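Local coordinates for protein DNA polymerase (Pyrobaculum calidifontis, PDB 5MDN) that probably catalyses template-directed DNA synthesis, adding deoxyribonucleotides from their triphosphates to a growing DNA strand with release of diphosphate, as a family B DNA polymerase, at residues G124-C128 and A129-V133; R484-A487 and K488-P491; W626-L629 and A630-V633; V637-L640 and I641-K645; K48-A51 and S52-K55. All coordinates share one frame; numbering follows the deposited sequence.

Contact 1: residues G124-C128 and A129-V133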
loop_
_atom_site.group_PDB
_atom_site.type_symbol
_atom_site.label_atom_id
_atom_site.label_comp_id
_atom_site.label_asym_id
_atom_site.label_seq_id
_atom_site.Cartn_x
_atom_site.Cartn_y
_atom_site.Cartn_z
ATOM N N GLY A 124 -21.663 -13.532 -0.848
ATOM C CA GLY A 124 -21.903 -12.104 -0.903
ATOM C C GLY A 124 -21.630 -11.370 0.389
ATOM O O GLY A 124 -22.243 -10.329 0.643
ATOM N N VAL A 125 -20.724 -11.884 1.216
ATOM C CA VAL A 125 -20.346 -11.209 2.452
ATOM C C VAL A 125 -19.362 -10.098 2.110
ATOM O O VAL A 125 -18.270 -10.359 1.594
ATOM C CB VAL A 125 -19.737 -12.194 3.459
ATOM C CG1 VAL A 125 -19.410 -11.484 4.765
ATOM C CG2 VAL A 125 -20.672 -13.366 3.694
ATOM N N VAL A 126 -19.742 -8.863 2.401
ATOM C CA VAL A 126 -18.918 -7.693 2.115
ATOM C C VAL A 126 -18.360 -7.174 3.436
ATOM O O VAL A 126 -19.135 -6.855 4.348
ATOM C CB VAL A 126 -19.711 -6.604 1.370
ATOM C CG1 VAL A 126 -19.934 -7.018 -0.078
ATOM C CG2 VAL A 126 -21.055 -6.341 2.045
ATOM N N PRO A 127 -17.040 -7.100 3.598
ATOM C CA PRO A 127 -16.479 -6.596 4.856
ATOM C C PRO A 127 -16.679 -5.096 4.986
ATOM O O PRO A 127 -16.778 -4.369 3.995
ATOM C CB PRO A 127 -14.993 -6.957 4.752
ATOM C CG PRO A 127 -14.722 -7.022 3.293
ATOM C CD PRO A 127 -15.997 -7.465 2.624
ATOM N N CYS A 128 -16.739 -4.639 6.237
ATOM C CA CYS A 128 -16.927 -3.222 6.546
ATOM C C CYS A 128 -18.181 -2.676 5.869
ATOM O O CYS A 128 -18.184 -1.589 5.290
ATOM C CB CYS A 128 -15.694 -2.404 6.163
ATOM S SG CYS A 128 -14.182 -2.873 7.022
ATOM N N ALA A 129 -19.261 -3.451 5.948
ATOM C CA ALA A 129 -20.556 -3.043 5.427
ATOM C C ALA A 129 -21.622 -3.874 6.122
ATOM O O ALA A 129 -21.417 -5.064 6.375
ATOM C CB ALA A 129 -20.639 -3.219 3.908
ATOM N N TRP A 130 -22.754 -3.247 6.427
ATOM C CA TRP A 130 -23.833 -3.946 7.113
ATOM C C TRP A 130 -24.440 -5.005 6.199
ATOM O O TRP A 130 -25.015 -4.680 5.155
ATOM C CB TRP A 130 -24.902 -2.960 7.568
ATOM C CG TRP A 130 -24.462 -2.012 8.635
ATOM C CD1 TRP A 130 -24.113 -0.703 8.477
ATOM C CD2 TRP A 130 -24.346 -2.294 10.034
ATOM N NE1 TRP A 130 -23.777 -0.153 9.691
ATOM C CE2 TRP A 130 -23.912 -1.110 10.663
ATOM C CE3 TRP A 130 -24.562 -3.433 10.814
ATOM C CZ2 TRP A 130 -23.690 -1.034 12.036
ATOM C CZ3 TRP A 130 -24.342 -3.356 12.175
ATOM C CH2 TRP A 130 -23.910 -2.165 12.773
ATOM N N ASN A 131 -24.313 -6.266 6.593
ATOM C CA ASN A 131 -24.933 -7.378 5.890
ATOM C C ASN A 131 -26.205 -7.808 6.610
ATOM O O ASN A 131 -26.386 -7.556 7.802
ATOM C CB ASN A 131 -23.968 -8.563 5.782
ATOM C CG ASN A 131 -22.789 -8.278 4.873
ATOM O OD1 ASN A 131 -22.695 -8.819 3.770
ATOM N ND2 ASN A 131 -21.876 -7.433 5.335
ATOM N N VAL A 132 -27.091 -8.469 5.870
ATOM C CA VAL A 132 -28.336 -9.000 6.411
ATOM C C VAL A 132 -28.209 -10.514 6.484
ATOM O O VAL A 132 -27.863 -11.163 5.489
ATOM C CB VAL A 132 -29.549 -8.585 5.559
ATOM C CG1 VAL A 132 -30.840 -9.057 6.207
ATOM C CG2 VAL A 132 -29.567 -7.077 5.361
ATOM N N VAL A 133 -28.491 -11.075 7.657
ATOM C CA VAL A 133 -28.259 -12.491 7.921
ATOM C C VAL A 133 -29.425 -13.048 8.720
ATOM O O VAL A 133 -29.871 -12.431 9.694
ATOM C CB VAL A 133 -26.943 -12.735 8.689
ATOM C CG1 VAL A 133 -25.960 -13.509 7.834
ATOM C CG2 VAL A 133 -26.337 -11.418 9.167
#
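Asn131 ND2 donates to Val126 O over 3.0 Å, and the same amide takes a second bond at its oxygen, where Val126 N reaches Asn131 OD1 at 3.3 Å. One side-chain amide thus satisfies both the N-H and the C=O of a single residue, reading Val126 much as a neighbouring strand would. The OD1 bond is nearly straight, with an N-H...O angle of 170°, while Val126 O lies close to the plane of the Asn131 amide. Gripped at both ends, that amide can hardly flip. Asn131 CG stands anti to its own carbonyl carbon (chi1 -68°), which turns the amide back across the turn. Val126 CG2 lies against it, 3.4 Å from Asn131 OD1, and also meets Ala129 CB at 3.7 Å. The turn begins at Gly124, whose positive phi closes helix 115-123 as the C-prime residue of a Schellman motif; Cys128 also adopts positive phi as the chain bends back. The two amide bonds thus tie the loop after that helix to strand 131-141, an outermost strand of a five-stranded mixed sheet. Trp152 of strand 144-155 and Pro5 of strand 5-12 pack on Val125 and Asn131, while helix 326-356 touches Pro127, Cys128 and Ala129.

Contact 2: residues R484-A487 and K488-P491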
loop_
_atom_site.group_PDB
_atom_site.type_symbol
_atom_site.label_atom_id
_atom_site.label_comp_id
_atom_site.label_asym_id
_atom_site.label_seq_id
_atom_site.Cartn_x
_atom_site.Cartn_y
_atom_site.Cartn_z
ATOM N N ARG A 484 -22.739 10.031 -4.700
ATOM C CA ARG A 484 -22.323 11.426 -4.803
ATOM C C ARG A 484 -23.504 12.385 -4.715
ATOM O O ARG A 484 -23.370 13.475 -4.147
ATOM C CB ARG A 484 -21.561 11.635 -6.111
ATOM C CG ARG A 484 -20.519 12.736 -6.076
ATOM C CD ARG A 484 -19.654 12.670 -7.325
ATOM N NE ARG A 484 -18.692 13.765 -7.405
ATOM C CZ ARG A 484 -17.859 13.948 -8.423
ATOM N NH1 ARG A 484 -17.871 13.106 -9.449
ATOM N NH2 ARG A 484 -17.011 14.968 -8.418
ATOM N N GLU A 485 -24.664 12.008 -5.258
ATOM C CA GLU A 485 -25.832 12.874 -5.143
ATOM C C GLU A 485 -26.446 12.813 -3.749
ATOM O O GLU A 485 -27.005 13.811 -3.281
ATOM C CB GLU A 485 -26.877 12.519 -6.205
ATOM C CG GLU A 485 -27.722 11.292 -5.901
ATOM C CD GLU A 485 -28.965 11.219 -6.769
ATOM O OE1 GLU A 485 -29.785 12.161 -6.709
ATOM O OE2 GLU A 485 -29.125 10.223 -7.505
ATOM N N GLU A 486 -26.363 11.659 -3.080
ATOM C CA GLU A 486 -26.830 11.566 -1.702
ATOM C C GLU A 486 -26.019 12.452 -0.767
ATOM O O GLU A 486 -26.508 12.807 0.312
ATOM C CB GLU A 486 -26.776 10.112 -1.228
ATOM C CG GLU A 486 -27.761 9.766 -0.115
ATOM C CD GLU A 486 -29.149 9.421 -0.632
ATOM O OE1 GLU A 486 -29.561 9.976 -1.675
ATOM O OE2 GLU A 486 -29.827 8.586 0.004
ATOM N N ALA A 487 -24.792 12.812 -1.154
ATOM C CA ALA A 487 -23.997 13.730 -0.346
ATOM C C ALA A 487 -24.582 15.136 -0.357
ATOM O O ALA A 487 -24.360 15.908 0.584
ATOM C CB ALA A 487 -22.551 13.752 -0.844
ATOM N N LYS A 488 -25.327 15.490 -1.407
ATOM C CA LYS A 488 -25.986 16.788 -1.452
ATOM C C LYS A 488 -27.066 16.932 -0.386
ATOM O O LYS A 488 -27.430 18.063 -0.042
ATOM C CB LYS A 488 -26.587 17.027 -2.837
ATOM C CG LYS A 488 -25.562 17.153 -3.957
ATOM C CD LYS A 488 -26.232 17.121 -5.325
ATOM C CE LYS A 488 -25.210 17.019 -6.448
ATOM N NZ LYS A 488 -24.297 18.199 -6.478
ATOM N N LYS A 489 -27.595 15.819 0.131
ATOM C CA LYS A 489 -28.620 15.897 1.169
ATOM C C LYS A 489 -28.070 16.510 2.449
ATOM O O LYS A 489 -28.768 17.268 3.133
ATOM C CB LYS A 489 -29.194 14.508 1.457
ATOM C CG LYS A 489 -30.288 14.510 2.522
ATOM C CD LYS A 489 -30.633 13.109 3.000
ATOM C CE LYS A 489 -31.355 12.303 1.937
ATOM N NZ LYS A 489 -31.662 10.926 2.416
ATOM N N TYR A 490 -26.826 16.202 2.786
ATOM C CA TYR A 490 -26.207 16.632 4.027
ATOM C C TYR A 490 -25.320 17.848 3.804
ATOM O O TYR A 490 -24.856 18.099 2.687
ATOM C CB TYR A 490 -25.375 15.487 4.623
ATOM C CG TYR A 490 -26.172 14.238 4.938
ATOM C CD1 TYR A 490 -26.399 13.266 3.969
ATOM C CD2 TYR A 490 -26.699 14.033 6.206
ATOM C CE1 TYR A 490 -27.129 12.126 4.260
ATOM C CE2 TYR A 490 -27.428 12.898 6.505
ATOM C CZ TYR A 490 -27.641 11.948 5.528
ATOM O OH TYR A 490 -28.365 10.816 5.819
ATOM N N PRO A 491 -25.056 18.629 4.851
ATOM C CA PRO A 491 -24.187 19.805 4.707
ATOM C C PRO A 491 -22.726 19.398 4.657
ATOM O O PRO A 491 -22.303 18.470 5.362
ATOM C CB PRO A 491 -24.498 20.633 5.962
ATOM C CG PRO A 491 -24.959 19.640 6.961
ATOM C CD PRO A 491 -25.652 18.546 6.197
#
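This contact lies where helix 468-486 gives way to the loop before helix 495-512, the helical pair that probably forms the fingers of this family B polymerase, and its backbone bonds link residues three apart. Lys488 N donates to Glu485 O at 3.0 Å and Lys489 N to Glu486 O at 3.2 Å. In both, the donor sits well above the carbonyl plane, 63° out of it for Glu485 O, as expected of a tight turn in which the carbonyl does not aim straight at its partner. A further bond of the same spacing, from Tyr490 N to Ala487 O, is weak at 3.3 Å.

On the exposed side, Glu486 and Lys489 run alongside each other. Glu486 bends at chi2 (84°) and Lys489 at chi3 (-70°), and their charged ends, Glu486 OE2 and Lys489 NZ, meet in a long salt bridge of 3.8 Å. Tyr490 brings the edge of its ring to the chain: Tyr490 CD1 lies 3.7 Å from Glu486 O, close to the ring plane, and Lys489 CG stands over one face, offset toward the rim. The aliphatic part of Lys488 begins beside Glu485 O, with Lys488 CB 3.3 Å from it.

Ala487, the buried residue of the turn, packs on Tyr497 of helix 495-512, and Tyr490 touches Glu496 there. Arg484 touches Gln504 of that helix and forms a salt bridge with Glu586.

Contact 3: residues W626-L629 and A630-V633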
loop_
_atom_site.group_PDB
_atom_site.type_symbol
_atom_site.label_atom_id
_atom_site.label_comp_id
_atom_site.label_asym_id
_atom_site.label_seq_id
_atom_site.Cartn_x
_atom_site.Cartn_y
_atom_site.Cartn_z
ATOM N N TRP A 626 23.707 7.691 0.625
ATOM C CA TRP A 626 24.234 8.924 1.181
ATOM C C TRP A 626 24.176 8.901 2.703
ATOM O O TRP A 626 23.564 8.027 3.322
ATOM C CB TRP A 626 23.480 10.146 0.681
ATOM C CG TRP A 626 23.650 10.448 -0.759
ATOM C CD1 TRP A 626 24.663 10.039 -1.578
ATOM C CD2 TRP A 626 22.837 11.338 -1.524
ATOM N NE1 TRP A 626 24.484 10.570 -2.840
ATOM C CE2 TRP A 626 23.376 11.378 -2.825
ATOM C CE3 TRP A 626 21.687 12.085 -1.245
ATOM C CZ2 TRP A 626 22.810 12.141 -3.846
ATOM C CZ3 TRP A 626 21.135 12.840 -2.260
ATOM C CH2 TRP A 626 21.682 12.865 -3.547
ATOM N N CYS A 627 24.852 9.876 3.305
ATOM C CA CYS A 627 24.685 10.162 4.719
ATOM C C CYS A 627 23.483 11.083 4.923
ATOM O O CYS A 627 22.927 11.643 3.974
ATOM C CB CYS A 627 25.949 10.806 5.287
ATOM S SG CYS A 627 26.339 12.431 4.583
ATOM N N GLU A 628 23.080 11.239 6.186
ATOM C CA GLU A 628 21.903 12.046 6.487
ATOM C C GLU A 628 22.163 13.540 6.336
ATOM O O GLU A 628 21.205 14.313 6.241
ATOM C CB GLU A 628 21.392 11.736 7.894
ATOM C CG GLU A 628 20.982 10.286 8.082
ATOM C CD GLU A 628 19.823 9.892 7.182
ATOM O OE1 GLU A 628 18.905 10.717 6.998
ATOM O OE2 GLU A 628 19.833 8.761 6.651
ATOM N N LEU A 629 23.428 13.963 6.306
ATOM C CA LEU A 629 23.722 15.354 5.980
ATOM C C LEU A 629 23.496 15.625 4.497
ATOM O O LEU A 629 22.982 16.687 4.126
ATOM C CB LEU A 629 25.156 15.699 6.381
ATOM C CG LEU A 629 25.618 17.117 6.042
ATOM C CD1 LEU A 629 24.711 18.146 6.698
ATOM C CD2 LEU A 629 27.066 17.331 6.461
ATOM N N ALA A 630 23.881 14.678 3.636
ATOM C CA ALA A 630 23.619 14.821 2.207
ATOM C C ALA A 630 22.122 14.889 1.927
ATOM O O ALA A 630 21.683 15.617 1.029
ATOM C CB ALA A 630 24.261 13.669 1.437
ATOM N N LYS A 631 21.325 14.125 2.679
ATOM C CA LYS A 631 19.875 14.199 2.540
ATOM C C LYS A 631 19.353 15.565 2.971
ATOM O O LYS A 631 18.468 16.133 2.319
ATOM C CB LYS A 631 19.211 13.094 3.363
ATOM C CG LYS A 631 19.526 11.679 2.905
ATOM C CD LYS A 631 18.298 11.001 2.317
ATOM C CE LYS A 631 18.478 9.492 2.253
ATOM N NZ LYS A 631 18.650 8.905 3.612
ATOM N N GLU A 632 19.878 16.096 4.079
ATOM C CA GLU A 632 19.475 17.423 4.534
ATOM C C GLU A 632 19.800 18.492 3.496
ATOM O O GLU A 632 18.991 19.397 3.256
ATOM C CB GLU A 632 20.163 17.742 5.863
ATOM C CG GLU A 632 19.692 19.024 6.538
ATOM C CD GLU A 632 18.222 18.985 6.907
ATOM O OE1 GLU A 632 17.724 17.888 7.242
ATOM O OE2 GLU A 632 17.567 20.049 6.868
ATOM N N VAL A 633 20.978 18.407 2.872
ATOM C CA VAL A 633 21.356 19.400 1.868
ATOM C C VAL A 633 20.724 19.129 0.507
ATOM O O VAL A 633 20.724 20.023 -0.347
ATOM C CB VAL A 633 22.884 19.532 1.739
ATOM C CG1 VAL A 633 23.484 19.991 3.063
ATOM C CG2 VAL A 633 23.509 18.235 1.272
#
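Trp626 packs closely on Ala630 at the start of helix 628-643, with Trp626 CB 3.7 Å from Ala630 CB, whereas the Glu628-Lys631 pair occupies the more exposed flank of the same turn. The Ala630 methyl approaches the indole obliquely, and lies 4.0 Å from Trp626 CE3. Beside it, Cys627 SG accepts from Ala630 N at 3.5 Å. The thiol can do this because it sits between the backbone N and the carbonyl carbon (chi1 64°), a rotation that swings it over the first turn. Cys627 is thus the N-cap, and its own carbonyl starts the regular i to i+4 pattern: Lys631 N meets Cys627 O at 3.2 Å, in the carbonyl plane. Two residues further along, Val633 N donates to Leu629 O at 2.9 Å.

This packed side turns inward, probably as part of the thumb. Leu629 touches Arg664 and Val633 touches Tyr657, both on helix 647-666, and Ala754 of helix 743-756 meets Trp626 and Val633. On the outer flank Glu628 and Lys631 run abreast, and bends at chi2 of Glu628 and at chi2 and chi4 of Lys631 bring Glu628 OE2 to 3.3 Å from Lys631 NZ in a salt bridge.

Contact 4: residues V637-L640 and I641-K645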
loop_
_atom_site.group_PDB
_atom_site.type_symbol
_atom_site.label_atom_id
_atom_site.label_comp_id
_atom_site.label_asym_id
_atom_site.label_seq_id
_atom_site.Cartn_x
_atom_site.Cartn_y
_atom_site.Cartn_z
ATOM N N VAL A 637 18.211 22.860 -0.458
ATOM C CA VAL A 637 18.524 23.248 -1.836
ATOM C C VAL A 637 17.258 23.257 -2.683
ATOM O O VAL A 637 16.963 24.230 -3.385
ATOM C CB VAL A 637 19.595 22.316 -2.434
ATOM C CG1 VAL A 637 19.551 22.358 -3.957
ATOM C CG2 VAL A 637 20.978 22.722 -1.945
ATOM N N VAL A 638 16.491 22.163 -2.633
ATOM C CA VAL A 638 15.200 22.135 -3.312
ATOM C C VAL A 638 14.294 23.231 -2.766
ATOM O O VAL A 638 13.630 23.947 -3.526
ATOM C CB VAL A 638 14.558 20.741 -3.181
ATOM C CG1 VAL A 638 13.101 20.787 -3.597
ATOM C CG2 VAL A 638 15.320 19.725 -4.021
ATOM N N GLU A 639 14.258 23.384 -1.439
ATOM C CA GLU A 639 13.406 24.400 -0.831
ATOM C C GLU A 639 13.901 25.812 -1.126
ATOM O O GLU A 639 13.091 26.739 -1.225
ATOM C CB GLU A 639 13.314 24.167 0.677
ATOM C CG GLU A 639 12.233 24.982 1.366
ATOM C CD GLU A 639 11.816 24.387 2.696
ATOM O OE1 GLU A 639 12.319 23.299 3.047
ATOM O OE2 GLU A 639 10.986 25.011 3.391
ATOM N N LEU A 640 15.216 25.999 -1.271
ATOM C CA LEU A 640 15.729 27.316 -1.638
ATOM C C LEU A 640 15.377 27.661 -3.078
ATOM O O LEU A 640 15.007 28.804 -3.376
ATOM C CB LEU A 640 17.244 27.374 -1.433
ATOM C CG LEU A 640 17.770 27.502 -0.002
ATOM C CD1 LEU A 640 19.261 27.217 0.033
ATOM C CD2 LEU A 640 17.473 28.881 0.562
ATOM N N ILE A 641 15.490 26.689 -3.985
ATOM C CA ILE A 641 15.177 26.937 -5.390
ATOM C C ILE A 641 13.686 27.192 -5.571
ATOM O O ILE A 641 13.282 28.086 -6.326
ATOM C CB ILE A 641 15.667 25.762 -6.257
ATOM C CG1 ILE A 641 17.195 25.691 -6.233
ATOM C CG2 ILE A 641 15.167 25.899 -7.686
ATOM C CD1 ILE A 641 17.756 24.359 -6.655
ATOM N N LEU A 642 12.843 26.426 -4.874
ATOM C CA LEU A 642 11.401 26.563 -5.040
ATOM C C LEU A 642 10.868 27.861 -4.450
ATOM O O LEU A 642 9.817 28.340 -4.888
ATOM C CB LEU A 642 10.676 25.374 -4.405
ATOM C CG LEU A 642 10.779 24.035 -5.134
ATOM C CD1 LEU A 642 10.176 22.922 -4.292
ATOM C CD2 LEU A 642 10.104 24.117 -6.492
ATOM N N LYS A 643 11.561 28.441 -3.473
ATOM C CA LYS A 643 11.125 29.682 -2.849
ATOM C C LYS A 643 11.783 30.914 -3.451
ATOM O O LYS A 643 11.442 32.034 -3.059
ATOM C CB LYS A 643 11.388 29.638 -1.340
ATOM C CG LYS A 643 10.532 28.628 -0.596
ATOM C CD LYS A 643 10.714 28.726 0.909
ATOM C CE LYS A 643 9.891 27.662 1.618
ATOM N NZ LYS A 643 10.241 27.547 3.059
ATOM N N SER A 644 12.708 30.740 -4.393
ATOM C CA SER A 644 13.338 31.860 -5.076
ATOM C C SER A 644 12.546 32.227 -6.326
ATOM O O SER A 644 12.176 31.353 -7.115
ATOM C CB SER A 644 14.781 31.522 -5.451
ATOM O OG SER A 644 14.830 30.524 -6.458
ATOM N N LYS A 645 12.297 33.521 -6.504
ATOM C CA LYS A 645 11.813 34.037 -7.777
ATOM C C LYS A 645 12.994 34.214 -8.727
ATOM O O LYS A 645 14.038 34.743 -8.330
ATOM C CB LYS A 645 11.088 35.367 -7.570
ATOM C CG LYS A 645 9.930 35.302 -6.586
ATOM C CD LYS A 645 9.469 36.701 -6.215
ATOM C CE LYS A 645 8.630 36.700 -4.945
ATOM N NZ LYS A 645 7.292 36.074 -5.137
#
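This is the C-terminal part of helix 628-643, where side chains four residues apart pair along a mostly buried stretch. Val637 and Ile641 leave the same flank of the helix together, with Val637 CG1 3.8 Å from Ile641 CD1. The next pair repeats the pattern at 3.7 Å between Val638 CG1 and Leu642 CD1. In both valines CG1 stands anti to the backbone N (chi1 159° and 167°), which places that methyl beside the carbonyl carbon and within reach of the next turn. Ile758 touches Val637, Val638 and Ile641, while Ala606 of strand 605-609 lies against Val638 and Leu642.

The helix is probably part of the polymerase thumb. Beneath these pairs run ordinary alpha-helical bonds, 2.9 Å for Ile641 N to Val637 O and again 2.9 Å for Leu642 N to Val638 O. The one that follows is poorer: Lys643 N reaches Glu639 O at 3.2 Å with an N-H...O angle of 136°, as the helix nears its end. Ser644 then folds back, its OG donating to Ile641 O at 2.9 Å.

The exposed edge is polar. Glu639 and Lys643, both extended beyond CG, run alongside each other, and Lys643 NZ donates to Glu639 OE2 at 2.7 Å within a salt bridge. Glu639 OE2 accepts through its anti lone pair, away from the other oxygen. Lys643 CE also lies 3.6 Å from Glu639 CG, and the Lys643 side chain touches Leu608 of strand 605-609.

Contact 5: residues K48-A51 and S52-K55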
loop_
_atom_site.group_PDB
_atom_site.type_symbol
_atom_site.label_atom_id
_atom_site.label_comp_id
_atom_site.label_asym_id
_atom_site.label_seq_id
_atom_site.Cartn_x
_atom_site.Cartn_y
_atom_site.Cartn_z
ATOM N N LYS A 48 -14.849 -33.995 -22.628
ATOM C CA LYS A 48 -15.950 -34.914 -22.360
ATOM C C LYS A 48 -16.226 -34.889 -20.864
ATOM O O LYS A 48 -15.291 -34.949 -20.058
ATOM C CB LYS A 48 -15.634 -36.341 -22.826
ATOM C CG LYS A 48 -16.046 -36.653 -24.262
ATOM C CD LYS A 48 -15.125 -35.997 -25.278
ATOM C CE LYS A 48 -15.582 -36.302 -26.696
ATOM N NZ LYS A 48 -14.650 -35.765 -27.726
ATOM N N CYS A 49 -17.500 -34.803 -20.493
ATOM C CA CYS A 49 -17.902 -34.570 -19.108
ATOM C C CYS A 49 -18.421 -35.871 -18.497
ATOM O O CYS A 49 -19.520 -36.328 -18.828
ATOM C CB CYS A 49 -18.948 -33.459 -19.027
ATOM S SG CYS A 49 -20.324 -33.617 -20.183
ATOM N N ASP A 50 -17.627 -36.465 -17.608
ATOM C CA ASP A 50 -18.028 -37.646 -16.846
ATOM C C ASP A 50 -17.641 -37.394 -15.391
ATOM O O ASP A 50 -16.480 -37.568 -15.013
ATOM C CB ASP A 50 -17.371 -38.911 -17.394
ATOM C CG ASP A 50 -18.086 -40.173 -16.958
ATOM O OD1 ASP A 50 -18.692 -40.169 -15.866
ATOM O OD2 ASP A 50 -18.045 -41.169 -17.708
ATOM N N ALA A 51 -18.614 -36.979 -14.576
ATOM C CA ALA A 51 -18.319 -36.654 -13.183
ATOM C C ALA A 51 -18.008 -37.902 -12.361
ATOM O O ALA A 51 -17.117 -37.876 -11.503
ATOM C CB ALA A 51 -19.487 -35.880 -12.574
ATOM N N SER A 52 -18.733 -38.998 -12.599
ATOM C CA SER A 52 -18.506 -40.211 -11.818
ATOM C C SER A 52 -17.135 -40.803 -12.114
ATOM O O SER A 52 -16.419 -41.219 -11.195
ATOM C CB SER A 52 -19.605 -41.234 -12.099
ATOM O OG SER A 52 -19.646 -41.567 -13.477
ATOM N N LEU A 53 -16.756 -40.855 -13.392
ATOM C CA LEU A 53 -15.399 -41.255 -13.749
ATOM C C LEU A 53 -14.371 -40.317 -13.129
ATOM O O LEU A 53 -13.346 -40.767 -12.606
ATOM C CB LEU A 53 -15.249 -41.287 -15.270
ATOM C CG LEU A 53 -13.965 -41.880 -15.849
ATOM C CD1 LEU A 53 -13.901 -43.384 -15.609
ATOM C CD2 LEU A 53 -13.857 -41.569 -17.337
ATOM N N ALA A 54 -14.623 -39.009 -13.194
ATOM C CA ALA A 54 -13.707 -38.035 -12.605
ATOM C C ALA A 54 -13.574 -38.232 -11.099
ATOM O O ALA A 54 -12.458 -38.286 -10.569
ATOM C CB ALA A 54 -14.178 -36.617 -12.920
ATOM N N LYS A 55 -14.706 -38.300 -10.390
ATOM C CA LYS A 55 -14.682 -38.407 -8.933
ATOM C C LYS A 55 -13.831 -39.582 -8.464
ATOM O O LYS A 55 -12.953 -39.426 -7.608
ATOM C CB LYS A 55 -16.105 -38.537 -8.386
ATOM C CG LYS A 55 -16.148 -38.654 -6.869
ATOM C CD LYS A 55 -17.534 -38.389 -6.302
ATOM C CE LYS A 55 -17.501 -38.413 -4.779
ATOM N NZ LYS A 55 -18.827 -38.093 -4.183
#
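Two i to i+4 backbone bonds open helix 51-58, Ala54 N to Asp50 O at 3.0 Å and Lys55 N to Ala51 O at 2.7 Å. Asp50 stands immediately ahead of them, and its side chain turns back over the first turn. CG anti to the backbone N (chi1 -161°) carries Asp50 OD1 to Leu53 N, 3.2 Å away along an almost straight bond with an N-H...O angle of 174°. The amide comes in from above the carboxylate plane, 67° out of it. Nearly along the C-O bond, Ser52 OG donates to the same Asp50 OD1 at 2.9 Å. Two donors hold one oxygen from different directions, which should restrict the carboxylate's rotation.

Asp50 is thereby the N-cap of the helix, its side chain supplying an acceptor for a first-turn amide that has no preceding carbonyl of the helix to meet. The negative charge also sits at the positive end of the helix dipole, which probably favours the ionised form. Leu53 crosses Asp50 at about a right angle, with Leu53 CB 3.5 Å from Asp50 CG, so the aliphatic base of the leucine backs the carboxylate.

Toward strand 64-74 the packing is apolar: Ala51 packs on Val67 and Val69. Lys55 touches Val67, and its NZ bonds to Glu65 O. Asp50, Ser52 and Leu53 are exposed.

Overall arrangement
All five contacts are local turns, spread widely over the molecule. Contacts 3 and 4 share helix 628-643, with centres about 17 Å apart: contact 3 starts the helix and contact 4 runs to its end. Contact 1 lies on the other side of the chain's centre, about 49 Å from contact 3 between centres, while contact 2 is nearer to it at about 23 Å. Contact 5 is remote, about 73 Å from contact 4 between centres. In contact 1 the side chain of Pro127 is about 8 Å from that of Asp7, which binds magnesium together with Asp363; in contact 3 that of Glu628 is about 13 Å from a magnesium ion. Contacts 2, 4 and 5 lie far from the metal-binding aspartates.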